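Local atomic coordinates of putative glycosyltransferase (Mannosyltransferase) involved in glycosylating the PBCV-1 major capsid protein (PDB entry 2P6W), a protein that probably transfers sugar from a nucleotide-sugar donor in a metal-dependent way during glycosylation of the viral major capsid protein, this chain being its N-terminal domain. Residues 97-111 against 165-178. Numbering follows the deposited sequence.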
ATOM      1  N   PHE A  97       4.529  11.896   9.783  1.00 23.88           N
ATOM      2  CA  PHE A  97       4.441  12.205   8.345  1.00 24.14           C
ATOM      3  C   PHE A  97       3.015  12.487   7.881  1.00 24.05           C
ATOM      4  O   PHE A  97       2.810  13.104   6.828  1.00 24.70           O
ATOM      5  CB  PHE A  97       4.997  11.037   7.517  1.00 24.18           C
ATOM      6  CG  PHE A  97       6.479  10.836   7.680  1.00 23.85           C
ATOM      7  CD1 PHE A  97       7.390  11.549   6.891  1.00 23.51           C
ATOM      8  CD2 PHE A  97       6.961   9.944   8.621  1.00 22.49           C
ATOM      9  CE1 PHE A  97       8.763  11.376   7.059  1.00 22.91           C
ATOM     10  CE2 PHE A  97       8.333   9.748   8.783  1.00 23.21           C
ATOM     11  CZ  PHE A  97       9.230  10.459   8.002  1.00 22.90           C
ATOM     12  N   ILE A  98       2.036  12.014   8.649  1.00 23.77           N
ATOM     13  CA  ILE A  98       0.632  12.175   8.286  1.00 24.08           C
ATOM     14  C   ILE A  98      -0.245  12.346   9.518  1.00 24.55           C
ATOM     15  O   ILE A  98       0.005  11.737  10.559  1.00 25.04           O
ATOM     16  CB  ILE A  98       0.130  10.983   7.380  1.00 24.40           C
ATOM     17  CG1 ILE A  98      -1.320  11.184   6.934  1.00 23.72           C
ATOM     18  CG2 ILE A  98       0.312   9.641   8.065  1.00 24.45           C
ATOM     19  CD1 ILE A  98      -1.737  10.253   5.778  1.00 24.27           C
ATOM     20  N   ASP A  99      -1.254  13.206   9.388  1.00 24.82           N
ATOM     21  CA  ASP A  99      -2.199  13.495  10.451  1.00 25.59           C
ATOM     22  C   ASP A  99      -3.387  12.545  10.280  1.00 25.98           C
ATOM     23  O   ASP A  99      -4.148  12.671   9.311  1.00 25.80           O
ATOM     24  CB  ASP A  99      -2.642  14.956  10.312  1.00 25.42           C
ATOM     25  CG  ASP A  99      -3.699  15.361  11.314  1.00 26.76           C
ATOM     26  OD1 ASP A  99      -4.092  14.544  12.170  1.00 26.93           O
ATOM     27  OD2 ASP A  99      -4.121  16.535  11.240  1.00 30.94           O
ATOM     28  N   LEU A 100      -3.532  11.604  11.218  1.00 26.26           N
ATOM     29  CA  LEU A 100      -4.622  10.619  11.177  1.00 27.54           C
ATOM     30  C   LEU A 100      -5.756  10.941  12.156  1.00 28.22           C
ATOM     31  O   LEU A 100      -6.579  10.072  12.464  1.00 29.78           O
ATOM     32  CB  LEU A 100      -4.077   9.207  11.440  1.00 27.46           C
ATOM     33  CG  LEU A 100      -3.077   8.676  10.401  1.00 28.23           C
ATOM     34  CD1 LEU A 100      -2.502   7.339  10.851  1.00 27.48           C
ATOM     35  CD2 LEU A 100      -3.715   8.574   9.022  1.00 26.69           C
ATOM     36  N   SER A 101      -5.812  12.186  12.620  1.00 28.19           N
ATOM     37  CA  SER A 101      -6.727  12.559  13.706  1.00 28.18           C
ATOM     38  C   SER A 101      -8.171  12.837  13.309  1.00 28.73           C
ATOM     39  O   SER A 101      -9.040  12.862  14.198  1.00 29.37           O
ATOM     40  CB  SER A 101      -6.178  13.759  14.481  1.00 27.84           C
ATOM     41  OG  SER A 101      -6.192  14.908  13.673  1.00 27.64           O
ATOM     42  N   ASP A 102      -8.451  13.081  12.024  1.00 27.97           N
ATOM     43  CA  ASP A 102      -9.833  13.385  11.615  1.00 27.68           C
ATOM     44  C   ASP A 102     -10.662  12.103  11.621  1.00 27.52           C
ATOM     45  O   ASP A 102     -10.422  11.210  10.802  1.00 27.87           O
ATOM     46  CB  ASP A 102      -9.890  14.043  10.228  1.00 27.28           C
ATOM     47  CG  ASP A 102     -11.317  14.438   9.802  1.00 27.06           C
ATOM     48  OD1 ASP A 102     -12.307  14.034  10.444  1.00 26.94           O
ATOM     49  OD2 ASP A 102     -11.446  15.176   8.804  1.00 27.21           O
ATOM     50  N   PRO A 103     -11.651  12.011  12.534  1.00 27.44           N
ATOM     51  CA  PRO A 103     -12.392  10.772  12.692  1.00 27.27           C
ATOM     52  C   PRO A 103     -13.299  10.439  11.501  1.00 27.09           C
ATOM     53  O   PRO A 103     -13.789   9.314  11.411  1.00 28.48           O
ATOM     54  CB  PRO A 103     -13.223  11.018  13.979  1.00 27.20           C
ATOM     55  CG  PRO A 103     -13.387  12.471  14.054  1.00 27.95           C
ATOM     56  CD  PRO A 103     -12.122  13.058  13.467  1.00 27.54           C
ATOM     57  N   ASN A 104     -13.481  11.397  10.589  1.00 26.81           N
ATOM     58  CA  ASN A 104     -14.376  11.236   9.452  1.00 26.02           C
ATOM     59  C   ASN A 104     -13.705  10.568   8.246  1.00 25.02           C
ATOM     60  O   ASN A 104     -14.382  10.175   7.301  1.00 24.32           O
ATOM     61  CB  ASN A 104     -14.915  12.597   9.010  1.00 27.11           C
ATOM     62  CG  ASN A 104     -16.066  12.479   8.025  1.00 28.29           C
ATOM     63  OD1 ASN A 104     -16.949  11.627   8.177  1.00 32.86           O
ATOM     64  ND2 ASN A 104     -16.065  13.339   7.013  1.00 30.17           N
ATOM     65  N   ILE A 105     -12.378  10.474   8.264  1.00 23.58           N
ATOM     66  CA  ILE A 105     -11.646   9.929   7.106  1.00 23.21           C
ATOM     67  C   ILE A 105     -11.589   8.395   7.115  1.00 22.94           C
ATOM     68  O   ILE A 105     -11.271   7.786   8.149  1.00 23.77           O
ATOM     69  CB  ILE A 105     -10.229  10.551   6.997  1.00 22.70           C
ATOM     70  CG1 ILE A 105     -10.323  12.083   6.932  1.00 22.14           C
ATOM     71  CG2 ILE A 105      -9.488  10.008   5.759  1.00 24.20           C
ATOM     72  CD1 ILE A 105     -11.255  12.619   5.818  1.00 21.90           C
ATOM     73  N   LEU A 106     -11.926   7.794   5.958  1.00 22.53           N
ATOM     74  CA  LEU A 106     -11.871   6.338   5.738  1.00 21.77           C
ATOM     75  C   LEU A 106     -10.660   5.918   4.902  1.00 21.65           C
ATOM     76  O   LEU A 106     -10.183   4.804   5.054  1.00 21.18           O
ATOM     77  CB  LEU A 106     -13.140   5.829   5.054  1.00 21.87           C
ATOM     78  CG  LEU A 106     -14.469   5.892   5.814  1.00 21.46           C
ATOM     79  CD1 LEU A 106     -15.608   5.672   4.834  1.00 22.32           C
ATOM     80  CD2 LEU A 106     -14.553   4.902   6.964  1.00 21.58           C
ATOM     81  N   TYR A 107     -10.177   6.800   4.022  1.00 20.84           N
ATOM     82  CA  TYR A 107      -9.013   6.483   3.182  1.00 20.99           C
ATOM     83  C   TYR A 107      -8.051   7.643   3.102  1.00 20.54           C
ATOM     84  O   TYR A 107      -8.478   8.764   2.879  1.00 20.57           O
ATOM     85  CB  TYR A 107      -9.477   6.213   1.745  1.00 21.17           C
ATOM     86  CG  TYR A 107     -10.076   4.847   1.506  1.00 21.75           C
ATOM     87  CD1 TYR A 107      -9.279   3.775   1.087  1.00 21.24           C
ATOM     88  CD2 TYR A 107     -11.438   4.625   1.681  1.00 21.67           C
ATOM     89  CE1 TYR A 107      -9.824   2.507   0.877  1.00 21.02           C
ATOM     90  CE2 TYR A 107     -11.987   3.379   1.471  1.00 19.84           C
ATOM     91  CZ  TYR A 107     -11.174   2.323   1.080  1.00 21.34           C
ATOM     92  OH  TYR A 107     -11.737   1.077   0.871  1.00 20.88           O
ATOM     93  N   HIS A 108      -6.757   7.368   3.274  1.00 20.22           N
ATOM     94  CA  HIS A 108      -5.714   8.303   2.885  1.00 20.42           C
ATOM     95  C   HIS A 108      -4.976   7.709   1.694  1.00 19.74           C
ATOM     96  O   HIS A 108      -4.512   6.561   1.759  1.00 19.85           O
ATOM     97  CB  HIS A 108      -4.735   8.526   4.039  1.00 20.53           C
ATOM     98  CG  HIS A 108      -5.314   9.337   5.148  1.00 20.45           C
ATOM     99  ND1 HIS A 108      -5.923   8.773   6.244  1.00 23.67           N
ATOM    100  CD2 HIS A 108      -5.423  10.673   5.300  1.00 17.61           C
ATOM    101  CE1 HIS A 108      -6.382   9.729   7.031  1.00 19.74           C
ATOM    102  NE2 HIS A 108      -6.072  10.892   6.490  1.00 21.84           N
ATOM    103  N   THR A 109      -4.926   8.465   0.592  1.00 19.96           N
ATOM    104  CA  THR A 109      -4.282   8.027  -0.640  1.00 19.66           C
ATOM    105  C   THR A 109      -3.320   9.104  -1.129  1.00 19.87           C
ATOM    106  O   THR A 109      -3.223  10.185  -0.525  1.00 20.23           O
ATOM    107  CB  THR A 109      -5.344   7.703  -1.739  1.00 19.61           C
ATOM    108  OG1 THR A 109      -6.145   8.877  -1.966  1.00 21.60           O
ATOM    109  CG2 THR A 109      -6.220   6.547  -1.278  1.00 20.94           C
ATOM    110  N   PHE A 110      -2.603   8.807  -2.205  1.00 19.55           N
ATOM    111  CA  PHE A 110      -1.508   9.661  -2.690  1.00 19.67           C
ATOM    112  C   PHE A 110      -1.556   9.813  -4.187  1.00 19.74           C
ATOM    113  O   PHE A 110      -1.804   8.844  -4.902  1.00 20.91           O
ATOM    114  CB  PHE A 110      -0.148   9.096  -2.229  1.00 19.89           C
ATOM    115  CG  PHE A 110      -0.130   8.848  -0.772  1.00 20.70           C
ATOM    116  CD1 PHE A 110       0.145   9.891   0.104  1.00 21.46           C
ATOM    117  CD2 PHE A 110      -0.507   7.610  -0.260  1.00 21.64           C
ATOM    118  CE1 PHE A 110       0.075   9.702   1.480  1.00 21.83           C
ATOM    119  CE2 PHE A 110      -0.576   7.401   1.099  1.00 22.82           C
ATOM    120  CZ  PHE A 110      -0.291   8.452   1.986  1.00 21.96           C
ATOM    121  N   HIS A 111      -1.339  11.042  -4.654  1.00 20.42           N
ATOM    122  CA  HIS A 111      -1.255  11.256  -6.085  1.00 20.51           C
ATOM    123  C   HIS A 111       0.127  10.887  -6.606  1.00 20.33           C
ATOM    124  O   HIS A 111       1.027  10.545  -5.828  1.00 20.87           O
ATOM    125  CB  HIS A 111      -1.663  12.688  -6.472  1.00 20.43           C
ATOM    126  CG  HIS A 111      -0.663  13.742  -6.107  1.00 21.62           C
ATOM    127  ND1 HIS A 111       0.493  13.945  -6.829  1.00 22.56           N
ATOM    128  CD2 HIS A 111      -0.681  14.699  -5.144  1.00 21.90           C
ATOM    129  CE1 HIS A 111       1.166  14.952  -6.303  1.00 22.54           C
ATOM    130  NE2 HIS A 111       0.467  15.437  -5.290  1.00 21.19           N
ATOM    131  N   ILE A 165     -18.378   8.020  -1.014  1.00 20.86           N
ATOM    132  CA  ILE A 165     -17.995   8.465   0.338  1.00 21.55           C
ATOM    133  C   ILE A 165     -17.445   9.915   0.332  1.00 22.16           C
ATOM    134  O   ILE A 165     -16.328  10.189   0.810  1.00 20.88           O
ATOM    135  CB  ILE A 165     -17.023   7.458   1.032  1.00 21.40           C
ATOM    136  CG1 ILE A 165     -15.771   7.221   0.172  1.00 21.97           C
ATOM    137  CG2 ILE A 165     -17.725   6.103   1.286  1.00 22.15           C
ATOM    138  CD1 ILE A 165     -14.580   6.653   0.958  1.00 22.19           C
ATOM    139  N   PRO A 166     -18.248  10.860  -0.179  1.00 22.59           N
ATOM    140  CA  PRO A 166     -17.773  12.231  -0.293  1.00 23.35           C
ATOM    141  C   PRO A 166     -17.320  12.753   1.067  1.00 23.07           C
ATOM    142  O   PRO A 166     -18.005  12.544   2.083  1.00 23.58           O
ATOM    143  CB  PRO A 166     -19.017  12.991  -0.778  1.00 23.28           C
ATOM    144  CG  PRO A 166     -20.159  12.158  -0.321  1.00 22.78           C
ATOM    145  CD  PRO A 166     -19.661  10.755  -0.579  1.00 23.01           C
ATOM    146  N   GLY A 167     -16.154  13.394   1.082  1.00 23.85           N
ATOM    147  CA  GLY A 167     -15.618  13.992   2.292  1.00 23.37           C
ATOM    148  C   GLY A 167     -14.900  13.038   3.230  1.00 23.80           C
ATOM    149  O   GLY A 167     -14.391  13.454   4.277  1.00 24.25           O
ATOM    150  N   ARG A 168     -14.847  11.755   2.872  1.00 22.22           N
ATOM    151  CA  ARG A 168     -14.277  10.776   3.788  1.00 21.60           C
ATOM    152  C   ARG A 168     -12.977  10.181   3.244  1.00 21.96           C
ATOM    153  O   ARG A 168     -12.571   9.086   3.621  1.00 21.67           O
ATOM    154  CB  ARG A 168     -15.309   9.691   4.146  1.00 21.90           C
ATOM    155  CG  ARG A 168     -16.607  10.262   4.699  1.00 22.09           C
ATOM    156  CD  ARG A 168     -17.421   9.187   5.420  1.00 22.62           C
ATOM    157  NE  ARG A 168     -16.754   8.678   6.619  1.00 22.47           N
ATOM    158  CZ  ARG A 168     -17.261   7.721   7.389  1.00 22.36           C
ATOM    159  NH1 ARG A 168     -18.414   7.168   7.058  1.00 22.57           N
ATOM    160  NH2 ARG A 168     -16.620   7.306   8.474  1.00 21.28           N
ATOM    161  N   TYR A 169     -12.315  10.930   2.368  1.00 21.18           N
ATOM    162  CA  TYR A 169     -10.995  10.523   1.877  1.00 21.25           C
ATOM    163  C   TYR A 169     -10.134  11.743   1.613  1.00 21.61           C
ATOM    164  O   TYR A 169     -10.652  12.851   1.393  1.00 21.04           O
ATOM    165  CB  TYR A 169     -11.129   9.708   0.591  1.00 21.69           C
ATOM    166  CG  TYR A 169     -11.763  10.454  -0.562  1.00 20.79           C
ATOM    167  CD1 TYR A 169     -10.981  11.163  -1.481  1.00 21.71           C
ATOM    168  CD2 TYR A 169     -13.165  10.475  -0.726  1.00 21.38           C
ATOM    169  CE1 TYR A 169     -11.587  11.847  -2.547  1.00 21.05           C
ATOM    170  CE2 TYR A 169     -13.765  11.146  -1.800  1.00 21.10           C
ATOM    171  CZ  TYR A 169     -12.962  11.839  -2.686  1.00 21.51           C
ATOM    172  OH  TYR A 169     -13.546  12.518  -3.733  1.00 23.94           O
ATOM    173  N   ILE A 170      -8.815  11.526   1.620  1.00 21.25           N
ATOM    174  CA  ILE A 170      -7.879  12.584   1.293  1.00 21.86           C
ATOM    175  C   ILE A 170      -6.867  12.038   0.300  1.00 21.47           C
ATOM    176  O   ILE A 170      -6.395  10.910   0.457  1.00 21.25           O
ATOM    177  CB  ILE A 170      -7.148  13.138   2.536  1.00 21.43           C
ATOM    178  CG1 ILE A 170      -8.163  13.699   3.550  1.00 21.96           C
ATOM    179  CG2 ILE A 170      -6.192  14.270   2.136  1.00 23.27           C
ATOM    180  CD1 ILE A 170      -7.512  14.302   4.838  1.00 23.47           C
ATOM    181  N   VAL A 171      -6.547  12.851  -0.709  1.00 21.03           N
ATOM    182  CA  VAL A 171      -5.446  12.568  -1.635  1.00 20.84           C
ATOM    183  C   VAL A 171      -4.332  13.535  -1.285  1.00 20.98           C
ATOM    184  O   VAL A 171      -4.507  14.754  -1.403  1.00 21.42           O
ATOM    185  CB  VAL A 171      -5.860  12.725  -3.126  1.00 21.40           C
ATOM    186  CG1 VAL A 171      -4.696  12.379  -4.039  1.00 21.49           C
ATOM    187  CG2 VAL A 171      -7.044  11.814  -3.457  1.00 20.91           C
ATOM    188  N   HIS A 172      -3.226  12.963  -0.824  1.00 20.43           N
ATOM    189  CA  HIS A 172      -2.070  13.696  -0.324  1.00 20.69           C
ATOM    190  C   HIS A 172      -0.958  13.717  -1.373  1.00 21.44           C
ATOM    191  O   HIS A 172      -0.892  12.848  -2.241  1.00 20.69           O
ATOM    192  CB  HIS A 172      -1.492  12.984   0.893  1.00 21.63           C
ATOM    193  CG  HIS A 172      -2.375  13.002   2.102  1.00 21.92           C
ATOM    194  ND1 HIS A 172      -3.209  11.958   2.433  1.00 25.80           N
ATOM    195  CD2 HIS A 172      -2.518  13.924   3.084  1.00 20.52           C
ATOM    196  CE1 HIS A 172      -3.826  12.233   3.568  1.00 20.80           C
ATOM    197  NE2 HIS A 172      -3.427  13.418   3.984  1.00 25.14           N
ATOM    198  N   ASP A 173      -0.066  14.692  -1.241  1.00 21.61           N
ATOM    199  CA  ASP A 173       1.228  14.648  -1.926  1.00 21.67           C
ATOM    200  C   ASP A 173       1.912  13.348  -1.552  1.00 21.56           C
ATOM    201  O   ASP A 173       1.757  12.870  -0.422  1.00 21.88           O
ATOM    202  CB  ASP A 173       2.112  15.811  -1.488  1.00 22.18           C
ATOM    203  CG  ASP A 173       1.661  17.157  -2.070  1.00 23.24           C
ATOM    204  OD1 ASP A 173       0.958  17.191  -3.109  1.00 22.74           O
ATOM    205  OD2 ASP A 173       2.026  18.188  -1.470  1.00 25.73           O
ATOM    206  N   PRO A 174       2.653  12.753  -2.499  1.00 20.54           N
ATOM    207  CA  PRO A 174       3.294  11.470  -2.252  1.00 20.55           C
ATOM    208  C   PRO A 174       4.754  11.493  -1.784  1.00 20.97           C
ATOM    209  O   PRO A 174       5.372  10.426  -1.646  1.00 20.91           O
ATOM    210  CB  PRO A 174       3.236  10.829  -3.638  1.00 20.54           C
ATOM    211  CG  PRO A 174       3.537  12.005  -4.550  1.00 20.22           C
ATOM    212  CD  PRO A 174       2.794  13.171  -3.908  1.00 21.36           C
ATOM    213  N   TYR A 175       5.308  12.679  -1.555  1.00 21.46           N
ATOM    214  CA  TYR A 175       6.771  12.824  -1.468  1.00 21.99           C
ATOM    215  C   TYR A 175       7.424  12.043  -0.346  1.00 22.18           C
ATOM    216  O   TYR A 175       8.571  11.624  -0.493  1.00 22.26           O
ATOM    217  CB  TYR A 175       7.201  14.295  -1.411  1.00 22.52           C
ATOM    218  CG  TYR A 175       6.526  15.120  -2.466  1.00 22.25           C
ATOM    219  CD1 TYR A 175       6.526  14.714  -3.811  1.00 23.41           C
ATOM    220  CD2 TYR A 175       5.830  16.283  -2.124  1.00 21.10           C
ATOM    221  CE1 TYR A 175       5.870  15.473  -4.788  1.00 23.70           C
ATOM    222  CE2 TYR A 175       5.183  17.044  -3.087  1.00 23.82           C
ATOM    223  CZ  TYR A 175       5.208  16.635  -4.419  1.00 23.28           C
ATOM    224  OH  TYR A 175       4.548  17.380  -5.385  1.00 25.26           O
ATOM    225  N   THR A 176       6.695  11.846   0.749  1.00 21.85           N
ATOM    226  CA  THR A 176       7.235  11.078   1.868  1.00 21.85           C
ATOM    227  C   THR A 176       6.594   9.703   2.030  1.00 21.21           C
ATOM    228  O   THR A 176       7.259   8.787   2.533  1.00 21.44           O
ATOM    229  CB  THR A 176       7.106  11.815   3.205  1.00 22.26           C
ATOM    230  OG1 THR A 176       5.728  12.099   3.457  1.00 23.00           O
ATOM    231  CG2 THR A 176       7.921  13.121   3.186  1.00 21.07           C
ATOM    232  N   LEU A 177       5.320   9.562   1.643  1.00 20.42           N
ATOM    233  CA  LEU A 177       4.590   8.317   1.926  1.00 20.62           C
ATOM    234  C   LEU A 177       4.329   7.381   0.731  1.00 19.90           C
ATOM    235  O   LEU A 177       3.918   6.240   0.918  1.00 20.20           O
ATOM    236  CB  LEU A 177       3.290   8.591   2.689  1.00 20.26           C
ATOM    237  CG  LEU A 177       3.542   9.153   4.100  1.00 21.67           C
ATOM    238  CD1 LEU A 177       2.285   9.765   4.663  1.00 23.58           C
ATOM    239  CD2 LEU A 177       4.088   8.088   5.077  1.00 22.93           C
ATOM    240  N   ASN A 178       4.551   7.867  -0.482  1.00 19.49           N
ATOM    241  CA  ASN A 178       4.480   6.985  -1.652  1.00 19.89           C
ATOM    242  C   ASN A 178       5.488   7.528  -2.651  1.00 20.40           C
ATOM    243  O   ASN A 178       5.142   7.993  -3.738  1.00 19.96           O
ATOM    244  CB  ASN A 178       3.061   6.927  -2.220  1.00 20.92           C
ATOM    245  CG  ASN A 178       2.881   5.814  -3.248  1.00 19.44           C
ATOM    246  OD1 ASN A 178       3.852   5.192  -3.705  1.00 20.19           O
ATOM    247  ND2 ASN A 178       1.619   5.537  -3.609  1.00 22.02           N
TER
HETATM  248  O   HOH W   1       4.777  14.047   5.258  1.00 26.33           O
HETATM  249  O   HOH W   2      -3.890  14.117   7.087  1.00 35.29           O
HETATM  250  O   HOH W   3     -13.797   7.338   9.449  1.00 26.26           O
HETATM  251  O   HOH W   4       2.682   8.048  -5.546  1.00 27.56           O
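From Tyr107 beside Tyr169 to Phe110 beside His172, strands 107-110 and 169-172 pair in parallel, held by backbone bonds such as Thr109 N to Ile170 O (2.9 Å) and His172 N to Thr109 O (2.8 Å). Ile170 O is gripped twice, since Thr109 OG1, set between its own backbone N and carbonyl carbon (chi1 58°), also donates to it from above the carbonyl plane. Side-chain polar bonds close both ends. Arg168 NE gives a straight bond to Asn104 O (2.9 Å, 168°) within the guanidinium plane, while Leu106 CD1 lies over the centre of that group and water 3 accepts from Arg168 NH2 and donates to Pro103 O. At the other end His111 NE2 donates to the anti side of Asp173 OD1 (2.8 Å), and Pro174 CD rests on one face of the imidazole (3.6 Å to its centroid). On the side bearing Phe110 and His172, Ile98 CD1 makes a CH-pi contact over the His172 ring, and Leu177 CB packs against Phe110 CE1 (3.6 Å). These bonds join strand 169-172, at one edge of the mixed GT-A-type sheet, to strand 107-110; the loop that follows it carries Asn178, whose OD1 is hydrogen-bonded to ND1 of the manganese ligand His195, consistent with a second-shell role in orienting that imidazole.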